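Local coordinates for activator of Hsp90 ATPase homologue 1/2-like C-terminal domain-containing protein (PDB 3PU2) that is of unknown function but belongs to the AHA1 family and is related to activators of the Hsp90 ATPase, at residues 11-25 with 117-131. Residues are numbered along the deposited sequence; the frame is centred on the assembly and turned at random.
Sequences SATRLEFRRHFAATP and TELAMAVDYATPEAR
Leu15 and Tyr125 meet beside the backbone of the antiparallel strands 14-21 and 117-124, the leucine's CD1 lying 3.7 Å from the ring's CE2. Paired backbone hydrogen bonds at Leu15-Val123, Phe17-Met121, Arg19-Leu119 and Phe21-Thr117 alternate with non-hydrogen-bonded pairs. Arg131, bent at chi2 (-68°) and chi3, folds across Leu15: its aliphatic CD rests on Leu15 CG, Leu15 CD2 lies over one guanidinium face, offset toward the rim, and NE and NH2 give weak hydrogen bonds to Ser11 O. A long, flexible side chain suits this double role.

On the face of Arg14, Glu16, Arg18 and His20, small Ala122 leaves room for the extended Arg14: its CB meets the rim of one guanidinium face, near NH2. Arg14 NH1 forms a salt bridge with Asp124 OD1 (2.6 Å), from the carboxylate's syn side but 24° out of its plane. The other face is mostly apolar: Phe21 turns its ring edge to Leu119 CB, and Phe17 reaches the selenomethionine methyl of Met121. Helix 139-156 packs against Phe21 and Tyr125, and its Asp151 pairs with Arg19. Where segment 11-25 enters helix 25-33, buried Thr117 suits its place, its OG1 donating to the passing Ala23 O.

An antiparallel sheet with a long C-terminal helix across one face characterises the helix-grip fold of the SRPBCC (Bet v 1-like) superfamily.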
ATOM      1  N   SER A  11     -16.946  -5.718   0.859  1.00 89.14           N
ATOM      2  CA  SER A  11     -17.860  -6.665   0.226  1.00 81.22           C
ATOM      3  C   SER A  11     -17.239  -8.057   0.110  1.00 76.49           C
ATOM      4  O   SER A  11     -16.158  -8.315   0.644  1.00 72.52           O
ATOM      5  CB  SER A  11     -18.291  -6.162  -1.162  1.00 84.27           C
ATOM      6  OG  SER A  11     -17.203  -6.110  -2.063  1.00 90.49           O
ATOM      7  N   ALA A  12     -17.928  -8.947  -0.597  1.00 77.66           N
ATOM      8  CA  ALA A  12     -17.480 -10.325  -0.772  1.00 79.86           C
ATOM      9  C   ALA A  12     -16.142 -10.477  -1.490  1.00 77.61           C
ATOM     10  O   ALA A  12     -15.507 -11.532  -1.403  1.00 85.50           O
ATOM     11  CB  ALA A  12     -18.555 -11.122  -1.505  1.00 78.15           C
ATOM     12  N   THR A  13     -15.721  -9.439  -2.206  1.00 55.79           N
ATOM     13  CA  THR A  13     -14.456  -9.488  -2.924  1.00 62.99           C
ATOM     14  C   THR A  13     -13.719  -8.167  -2.800  1.00 63.98           C
ATOM     15  O   THR A  13     -12.830  -7.884  -3.597  1.00 63.46           O
ATOM     16  CB  THR A  13     -14.648  -9.765  -4.441  1.00 54.19           C
ATOM     17  OG1 THR A  13     -15.282  -8.635  -5.058  1.00 52.71           O
ATOM     18  CG2 THR A  13     -15.498 -11.021  -4.677  1.00 31.93           C
ATOM     19  N   ARG A  14     -14.064  -7.368  -1.794  1.00 54.58           N
ATOM     20  CA  ARG A  14     -13.437  -6.061  -1.628  1.00 48.49           C
ATOM     21  C   ARG A  14     -13.073  -5.760  -0.172  1.00 58.44           C
ATOM     22  O   ARG A  14     -13.883  -5.979   0.725  1.00 66.67           O
ATOM     23  CB  ARG A  14     -14.405  -5.005  -2.159  1.00 37.25           C
ATOM     24  CG  ARG A  14     -13.902  -3.587  -2.179  1.00 44.77           C
ATOM     25  CD  ARG A  14     -15.055  -2.638  -2.459  1.00 53.94           C
ATOM     26  NE  ARG A  14     -14.641  -1.239  -2.517  1.00 52.02           N
ATOM     27  CZ  ARG A  14     -13.890  -0.728  -3.485  1.00 58.26           C
ATOM     28  NH1 ARG A  14     -13.474  -1.506  -4.471  1.00 47.97           N
ATOM     29  NH2 ARG A  14     -13.569   0.563  -3.482  1.00 67.28           N
ATOM     30  N   LEU A  15     -11.854  -5.274   0.062  1.00 61.84           N
ATOM     31  CA  LEU A  15     -11.411  -4.925   1.413  1.00 52.65           C
ATOM     32  C   LEU A  15     -11.119  -3.442   1.475  1.00 47.23           C
ATOM     33  O   LEU A  15     -10.492  -2.887   0.576  1.00 37.20           O
ATOM     34  CB  LEU A  15     -10.166  -5.723   1.821  1.00 45.71           C
ATOM     35  CG  LEU A  15     -10.455  -7.144   2.320  1.00 47.67           C
ATOM     36  CD1 LEU A  15      -9.158  -7.917   2.516  1.00 30.10           C
ATOM     37  CD2 LEU A  15     -11.232  -7.070   3.611  1.00 49.75           C
ATOM     38  N   GLU A  16     -11.582  -2.800   2.539  1.00 52.31           N
ATOM     39  CA  GLU A  16     -11.394  -1.367   2.696  1.00 70.25           C
ATOM     40  C   GLU A  16     -10.633  -1.021   3.969  1.00 71.80           C
ATOM     41  O   GLU A  16     -10.741  -1.719   4.972  1.00 78.31           O
ATOM     42  CB  GLU A  16     -12.765  -0.680   2.685  1.00 87.64           C
ATOM     43  CG  GLU A  16     -13.481  -0.728   1.326  1.00 96.94           C
ATOM     44  CD  GLU A  16     -14.982  -0.459   1.416  1.00104.50           C
ATOM     45  OE1 GLU A  16     -15.407   0.352   2.270  1.00108.12           O
ATOM     46  OE2 GLU A  16     -15.738  -1.053   0.616  1.00104.98           O
ATOM     47  N   PHE A  17      -9.848   0.050   3.914  1.00 68.91           N
ATOM     48  CA  PHE A  17      -9.065   0.498   5.065  1.00 67.95           C
ATOM     49  C   PHE A  17      -8.987   2.017   5.007  1.00 70.27           C
ATOM     50  O   PHE A  17      -9.052   2.606   3.927  1.00 74.56           O
ATOM     51  CB  PHE A  17      -7.635  -0.068   5.025  1.00 68.05           C
ATOM     52  CG  PHE A  17      -7.566  -1.567   4.934  1.00 65.91           C
ATOM     53  CD1 PHE A  17      -7.610  -2.352   6.072  1.00 61.45           C
ATOM     54  CD2 PHE A  17      -7.463  -2.194   3.697  1.00 72.88           C
ATOM     55  CE1 PHE A  17      -7.551  -3.741   5.986  1.00 54.88           C
ATOM     56  CE2 PHE A  17      -7.405  -3.587   3.600  1.00 71.60           C
ATOM     57  CZ  PHE A  17      -7.449  -4.359   4.749  1.00 63.27           C
ATOM     58  N   ARG A  18      -8.854   2.642   6.170  1.00 58.38           N
ATOM     59  CA  ARG A  18      -8.752   4.090   6.266  1.00 64.84           C
ATOM     60  C   ARG A  18      -7.801   4.405   7.409  1.00 63.15           C
ATOM     61  O   ARG A  18      -7.821   3.741   8.442  1.00 68.81           O
ATOM     62  CB  ARG A  18     -10.126   4.712   6.542  1.00 82.15           C
ATOM     63  CG  ARG A  18     -11.167   4.452   5.457  1.00 97.83           C
ATOM     64  CD  ARG A  18     -12.362   5.385   5.581  1.00110.39           C
ATOM     65  NE  ARG A  18     -13.157   5.119   6.776  1.00127.80           N
ATOM     66  CZ  ARG A  18     -14.230   5.819   7.132  1.00142.96           C
ATOM     67  NH1 ARG A  18     -14.639   6.835   6.382  1.00150.79           N
ATOM     68  NH2 ARG A  18     -14.900   5.497   8.230  1.00145.38           N
ATOM     69  N   ARG A  19      -6.970   5.418   7.231  1.00 52.90           N
ATOM     70  CA  ARG A  19      -6.015   5.781   8.261  1.00 52.77           C
ATOM     71  C   ARG A  19      -5.634   7.256   8.178  1.00 51.54           C
ATOM     72  O   ARG A  19      -5.447   7.799   7.093  1.00 44.60           O
ATOM     73  CB  ARG A  19      -4.773   4.899   8.114  1.00 49.31           C
ATOM     74  CG  ARG A  19      -3.556   5.325   8.929  1.00 61.51           C
ATOM     75  CD  ARG A  19      -3.500   4.711  10.331  1.00 49.74           C
ATOM     76  NE  ARG A  19      -2.110   4.432  10.678  1.00 43.27           N
ATOM     77  CZ  ARG A  19      -1.428   5.002  11.663  1.00 63.30           C
ATOM     78  NH1 ARG A  19      -2.000   5.906  12.448  1.00 90.57           N
ATOM     79  NH2 ARG A  19      -0.162   4.664  11.853  1.00 56.36           N
ATOM     80  N   HIS A  20      -5.522   7.901   9.333  1.00 46.69           N
ATOM     81  CA  HIS A  20      -5.156   9.307   9.394  1.00 46.28           C
ATOM     82  C   HIS A  20      -3.637   9.447   9.411  1.00 51.30           C
ATOM     83  O   HIS A  20      -2.929   8.596   9.942  1.00 60.70           O
ATOM     84  CB  HIS A  20      -5.737   9.938  10.652  1.00 78.75           C
ATOM     85  CG  HIS A  20      -5.478  11.407  10.762  1.00 99.24           C
ATOM     86  ND1 HIS A  20      -6.085  12.331   9.940  1.00107.58           N
ATOM     87  CD2 HIS A  20      -4.674  12.110  11.593  1.00 99.19           C
ATOM     88  CE1 HIS A  20      -5.666  13.544  10.262  1.00110.90           C
ATOM     89  NE2 HIS A  20      -4.810  13.436  11.261  1.00104.57           N
ATOM     90  N   PHE A  21      -3.141  10.528   8.831  1.00 46.06           N
ATOM     91  CA  PHE A  21      -1.711  10.776   8.765  1.00 49.58           C
ATOM     92  C   PHE A  21      -1.495  12.267   8.965  1.00 67.94           C
ATOM     93  O   PHE A  21      -2.184  13.087   8.358  1.00 76.50           O
ATOM     94  CB  PHE A  21      -1.148  10.359   7.391  1.00 42.45           C
ATOM     95  CG  PHE A  21      -0.920   8.875   7.235  1.00 47.21           C
ATOM     96  CD1 PHE A  21       0.138   8.245   7.886  1.00 44.45           C
ATOM     97  CD2 PHE A  21      -1.774   8.103   6.459  1.00 53.24           C
ATOM     98  CE1 PHE A  21       0.338   6.865   7.768  1.00 35.82           C
ATOM     99  CE2 PHE A  21      -1.583   6.727   6.339  1.00 47.13           C
ATOM    100  CZ  PHE A  21      -0.526   6.112   6.996  1.00 45.95           C
ATOM    101  N   ALA A  22      -0.527  12.613   9.805  1.00 55.55           N
ATOM    102  CA  ALA A  22      -0.225  14.006  10.088  1.00 61.19           C
ATOM    103  C   ALA A  22       0.707  14.609   9.043  1.00 57.69           C
ATOM    104  O   ALA A  22       1.903  14.759   9.287  1.00 53.64           O
ATOM    105  CB  ALA A  22       0.399  14.123  11.474  1.00 58.70           C
ATOM    106  N   ALA A  23       0.159  14.956   7.882  1.00 54.46           N
ATOM    107  CA  ALA A  23       0.952  15.548   6.810  1.00 61.76           C
ATOM    108  C   ALA A  23       0.061  15.993   5.657  1.00 65.47           C
ATOM    109  O   ALA A  23      -1.041  15.489   5.487  1.00 51.17           O
ATOM    110  CB  ALA A  23       1.983  14.552   6.316  1.00 59.21           C
ATOM    111  N   THR A  24       0.537  16.945   4.864  1.00 79.80           N
ATOM    112  CA  THR A  24      -0.246  17.431   3.736  1.00 81.31           C
ATOM    113  C   THR A  24      -0.256  16.351   2.667  1.00 69.01           C
ATOM    114  O   THR A  24       0.755  15.691   2.429  1.00 52.45           O
ATOM    115  CB  THR A  24       0.363  18.705   3.132  1.00 90.57           C
ATOM    116  OG1 THR A  24       1.560  18.374   2.420  1.00 92.01           O
ATOM    117  CG2 THR A  24       0.697  19.702   4.227  1.00 91.60           C
ATOM    118  N   PRO A  25      -1.399  16.164   1.996  1.00 65.07           N
ATOM    119  CA  PRO A  25      -1.493  15.140   0.953  1.00 61.46           C
ATOM    120  C   PRO A  25      -0.327  15.141  -0.038  1.00 62.07           C
ATOM    121  O   PRO A  25      -0.003  14.111  -0.619  1.00 67.50           O
ATOM    122  CB  PRO A  25      -2.849  15.430   0.298  1.00 62.50           C
ATOM    123  CG  PRO A  25      -3.087  16.879   0.605  1.00 72.16           C
ATOM    124  CD  PRO A  25      -2.607  17.002   2.020  1.00 66.87           C
ATOM    125  N   THR A 117      -4.093  14.312   6.736  1.00 84.32           N
ATOM    126  CA  THR A 117      -4.649  13.634   5.563  1.00 73.95           C
ATOM    127  C   THR A 117      -5.252  12.292   5.976  1.00 76.04           C
ATOM    128  O   THR A 117      -4.841  11.693   6.964  1.00 87.94           O
ATOM    129  CB  THR A 117      -3.545  13.347   4.490  1.00 63.46           C
ATOM    130  OG1 THR A 117      -2.980  14.578   4.023  1.00 75.62           O
ATOM    131  CG2 THR A 117      -4.127  12.593   3.299  1.00 64.43           C
ATOM    132  N   GLU A 118      -6.244  11.831   5.231  1.00 80.73           N
ATOM    133  CA  GLU A 118      -6.831  10.534   5.512  1.00 75.65           C
ATOM    134  C   GLU A 118      -6.595   9.684   4.277  1.00 64.45           C
ATOM    135  O   GLU A 118      -6.914  10.102   3.166  1.00 51.70           O
ATOM    136  CB  GLU A 118      -8.333  10.627   5.771  1.00 77.59           C
ATOM    137  CG  GLU A 118      -8.993   9.252   5.829  1.00 84.64           C
ATOM    138  CD  GLU A 118     -10.469   9.316   6.142  1.00 95.85           C
ATOM    139  OE1 GLU A 118     -11.082  10.368   5.860  1.00 95.91           O
ATOM    140  OE2 GLU A 118     -11.017   8.313   6.654  1.00100.71           O
ATOM    141  N   LEU A 119      -6.023   8.500   4.468  1.00 70.59           N
ATOM    142  CA  LEU A 119      -5.762   7.601   3.352  1.00 60.62           C
ATOM    143  C   LEU A 119      -6.819   6.524   3.312  1.00 65.28           C
ATOM    144  O   LEU A 119      -6.952   5.739   4.255  1.00 73.87           O
ATOM    145  CB  LEU A 119      -4.389   6.937   3.480  1.00 49.73           C
ATOM    146  CG  LEU A 119      -4.046   5.848   2.448  1.00 45.56           C
ATOM    147  CD1 LEU A 119      -4.029   6.447   1.059  1.00 52.54           C
ATOM    148  CD2 LEU A 119      -2.692   5.244   2.744  1.00 44.14           C
ATOM    149  N   ALA A 120      -7.585   6.511   2.227  1.00 65.56           N
ATOM    150  CA  ALA A 120      -8.617   5.503   2.031  1.00 59.74           C
ATOM    151  C   ALA A 120      -8.050   4.529   1.000  1.00 56.38           C
ATOM    152  O   ALA A 120      -7.641   4.933  -0.096  1.00 59.51           O
ATOM    153  CB  ALA A 120      -9.893   6.140   1.518  1.00 66.08           C
HETATM  154  N   MSE A 121      -8.008   3.251   1.366  1.00 48.33           N
HETATM  155  CA  MSE A 121      -7.481   2.223   0.492  1.00 40.94           C
HETATM  156  C   MSE A 121      -8.465   1.081   0.310  1.00 53.17           C
HETATM  157  O   MSE A 121      -9.117   0.654   1.258  1.00 63.97           O
HETATM  158  CB  MSE A 121      -6.170   1.689   1.064  1.00 50.37           C
HETATM  159  CG  MSE A 121      -5.646   0.473   0.316  1.00 67.06           C
HETATM  160 SE   MSE A 121      -3.855  -0.030   0.791  0.78102.94          SE
HETATM  161  CE  MSE A 121      -4.170  -1.907   1.090  1.00 64.84           C
ATOM    162  N   ALA A 122      -8.562   0.588  -0.921  1.00 49.23           N
ATOM    163  CA  ALA A 122      -9.457  -0.517  -1.252  1.00 42.15           C
ATOM    164  C   ALA A 122      -8.742  -1.503  -2.168  1.00 44.72           C
ATOM    165  O   ALA A 122      -7.964  -1.109  -3.056  1.00 42.06           O
ATOM    166  CB  ALA A 122     -10.684   0.001  -1.943  1.00 48.93           C
ATOM    167  N   VAL A 123      -9.016  -2.786  -1.958  1.00 48.84           N
ATOM    168  CA  VAL A 123      -8.398  -3.826  -2.755  1.00 54.58           C
ATOM    169  C   VAL A 123      -9.505  -4.726  -3.273  1.00 54.70           C
ATOM    170  O   VAL A 123     -10.231  -5.327  -2.482  1.00 53.49           O
ATOM    171  CB  VAL A 123      -7.403  -4.660  -1.903  1.00 42.31           C
ATOM    172  CG1 VAL A 123      -6.678  -5.666  -2.771  1.00 44.92           C
ATOM    173  CG2 VAL A 123      -6.405  -3.746  -1.246  1.00 36.78           C
ATOM    174  N   ASP A 124      -9.660  -4.790  -4.595  1.00 49.33           N
ATOM    175  CA  ASP A 124     -10.679  -5.646  -5.185  1.00 42.23           C
ATOM    176  C   ASP A 124      -9.975  -6.935  -5.558  1.00 34.31           C
ATOM    177  O   ASP A 124      -8.947  -6.908  -6.235  1.00 34.28           O
ATOM    178  CB  ASP A 124     -11.286  -5.018  -6.444  1.00 55.80           C
ATOM    179  CG  ASP A 124     -12.176  -3.830  -6.141  1.00 78.06           C
ATOM    180  OD1 ASP A 124     -13.070  -3.957  -5.270  1.00 89.54           O
ATOM    181  OD2 ASP A 124     -11.986  -2.774  -6.790  1.00 77.94           O
ATOM    182  N   TYR A 125     -10.532  -8.055  -5.119  1.00 34.20           N
ATOM    183  CA  TYR A 125      -9.974  -9.377  -5.378  1.00 42.15           C
ATOM    184  C   TYR A 125     -10.673 -10.119  -6.515  1.00 58.46           C
ATOM    185  O   TYR A 125     -11.779  -9.756  -6.922  1.00 70.35           O
ATOM    186  CB  TYR A 125     -10.019 -10.196  -4.082  1.00 45.20           C
ATOM    187  CG  TYR A 125      -9.094  -9.641  -3.019  1.00 47.39           C
ATOM    188  CD1 TYR A 125      -7.727  -9.954  -3.020  1.00 41.46           C
ATOM    189  CD2 TYR A 125      -9.555  -8.737  -2.065  1.00 42.05           C
ATOM    190  CE1 TYR A 125      -6.847  -9.375  -2.106  1.00 40.05           C
ATOM    191  CE2 TYR A 125      -8.675  -8.149  -1.146  1.00 37.48           C
ATOM    192  CZ  TYR A 125      -7.328  -8.473  -1.185  1.00 40.99           C
ATOM    193  OH  TYR A 125      -6.449  -7.845  -0.356  1.00 54.31           O
ATOM    194  N   ALA A 126     -10.016 -11.158  -7.024  1.00 54.12           N
ATOM    195  CA  ALA A 126     -10.542 -11.953  -8.136  1.00 49.55           C
ATOM    196  C   ALA A 126     -11.865 -12.603  -7.805  1.00 57.54           C
ATOM    197  O   ALA A 126     -12.883 -12.335  -8.436  1.00 75.47           O
ATOM    198  CB  ALA A 126      -9.548 -13.026  -8.526  1.00 40.38           C
ATOM    199  N   THR A 127     -11.831 -13.468  -6.804  1.00 56.36           N
ATOM    200  CA  THR A 127     -13.008 -14.210  -6.369  1.00 60.11           C
ATOM    201  C   THR A 127     -13.368 -13.855  -4.931  1.00 63.69           C
ATOM    202  O   THR A 127     -12.686 -13.062  -4.294  1.00 68.67           O
ATOM    203  CB  THR A 127     -12.738 -15.739  -6.475  1.00 62.15           C
ATOM    204  OG1 THR A 127     -11.570 -16.083  -5.711  1.00 58.40           O
ATOM    205  CG2 THR A 127     -12.509 -16.133  -7.928  1.00 63.95           C
ATOM    206  N   PRO A 128     -14.474 -14.402  -4.417  1.00 67.17           N
ATOM    207  CA  PRO A 128     -14.757 -14.029  -3.031  1.00 65.53           C
ATOM    208  C   PRO A 128     -13.937 -14.914  -2.087  1.00 63.68           C
ATOM    209  O   PRO A 128     -13.802 -14.616  -0.906  1.00 65.88           O
ATOM    210  CB  PRO A 128     -16.263 -14.256  -2.908  1.00 65.45           C
ATOM    211  CG  PRO A 128     -16.752 -14.031  -4.312  1.00 70.50           C
ATOM    212  CD  PRO A 128     -15.713 -14.794  -5.106  1.00 70.24           C
ATOM    213  N   GLU A 129     -13.390 -16.005  -2.615  1.00 51.90           N
ATOM    214  CA  GLU A 129     -12.574 -16.905  -1.802  1.00 58.08           C
ATOM    215  C   GLU A 129     -11.105 -16.434  -1.815  1.00 68.60           C
ATOM    216  O   GLU A 129     -10.285 -16.891  -1.015  1.00 54.95           O
ATOM    217  CB  GLU A 129     -12.681 -18.353  -2.310  1.00 66.41           C
ATOM    218  CG  GLU A 129     -12.282 -18.541  -3.770  1.00 94.67           C
ATOM    219  CD  GLU A 129     -13.469 -18.538  -4.728  1.00104.01           C
ATOM    220  OE1 GLU A 129     -14.447 -17.788  -4.483  1.00108.01           O
ATOM    221  OE2 GLU A 129     -13.409 -19.280  -5.738  1.00 99.52           O
ATOM    222  N   ALA A 130     -10.783 -15.523  -2.732  1.00 76.58           N
ATOM    223  CA  ALA A 130      -9.435 -14.963  -2.820  1.00 59.05           C
ATOM    224  C   ALA A 130      -9.406 -13.872  -1.766  1.00 61.19           C
ATOM    225  O   ALA A 130      -8.376 -13.590  -1.162  1.00 75.96           O
ATOM    226  CB  ALA A 130      -9.194 -14.358  -4.195  1.00 49.32           C
ATOM    227  N   ARG A 131     -10.567 -13.264  -1.561  1.00 57.54           N
ATOM    228  CA  ARG A 131     -10.743 -12.211  -0.577  1.00 62.35           C
ATOM    229  C   ARG A 131     -10.737 -12.938   0.764  1.00 75.99           C
ATOM    230  O   ARG A 131     -10.428 -12.352   1.802  1.00 81.80           O
ATOM    231  CB  ARG A 131     -12.093 -11.519  -0.813  1.00 79.06           C
ATOM    232  CG  ARG A 131     -12.224 -10.113  -0.259  1.00 79.15           C
ATOM    233  CD  ARG A 131     -12.212 -10.128   1.241  1.00 86.02           C
ATOM    234  NE  ARG A 131     -13.409  -9.520   1.800  1.00 90.99           N
ATOM    235  CZ  ARG A 131     -13.965  -9.909   2.939  1.00 91.45           C
ATOM    236  NH1 ARG A 131     -13.430 -10.906   3.630  1.00 95.69           N
ATOM    237  NH2 ARG A 131     -15.051  -9.299   3.387  1.00 88.25           N
TER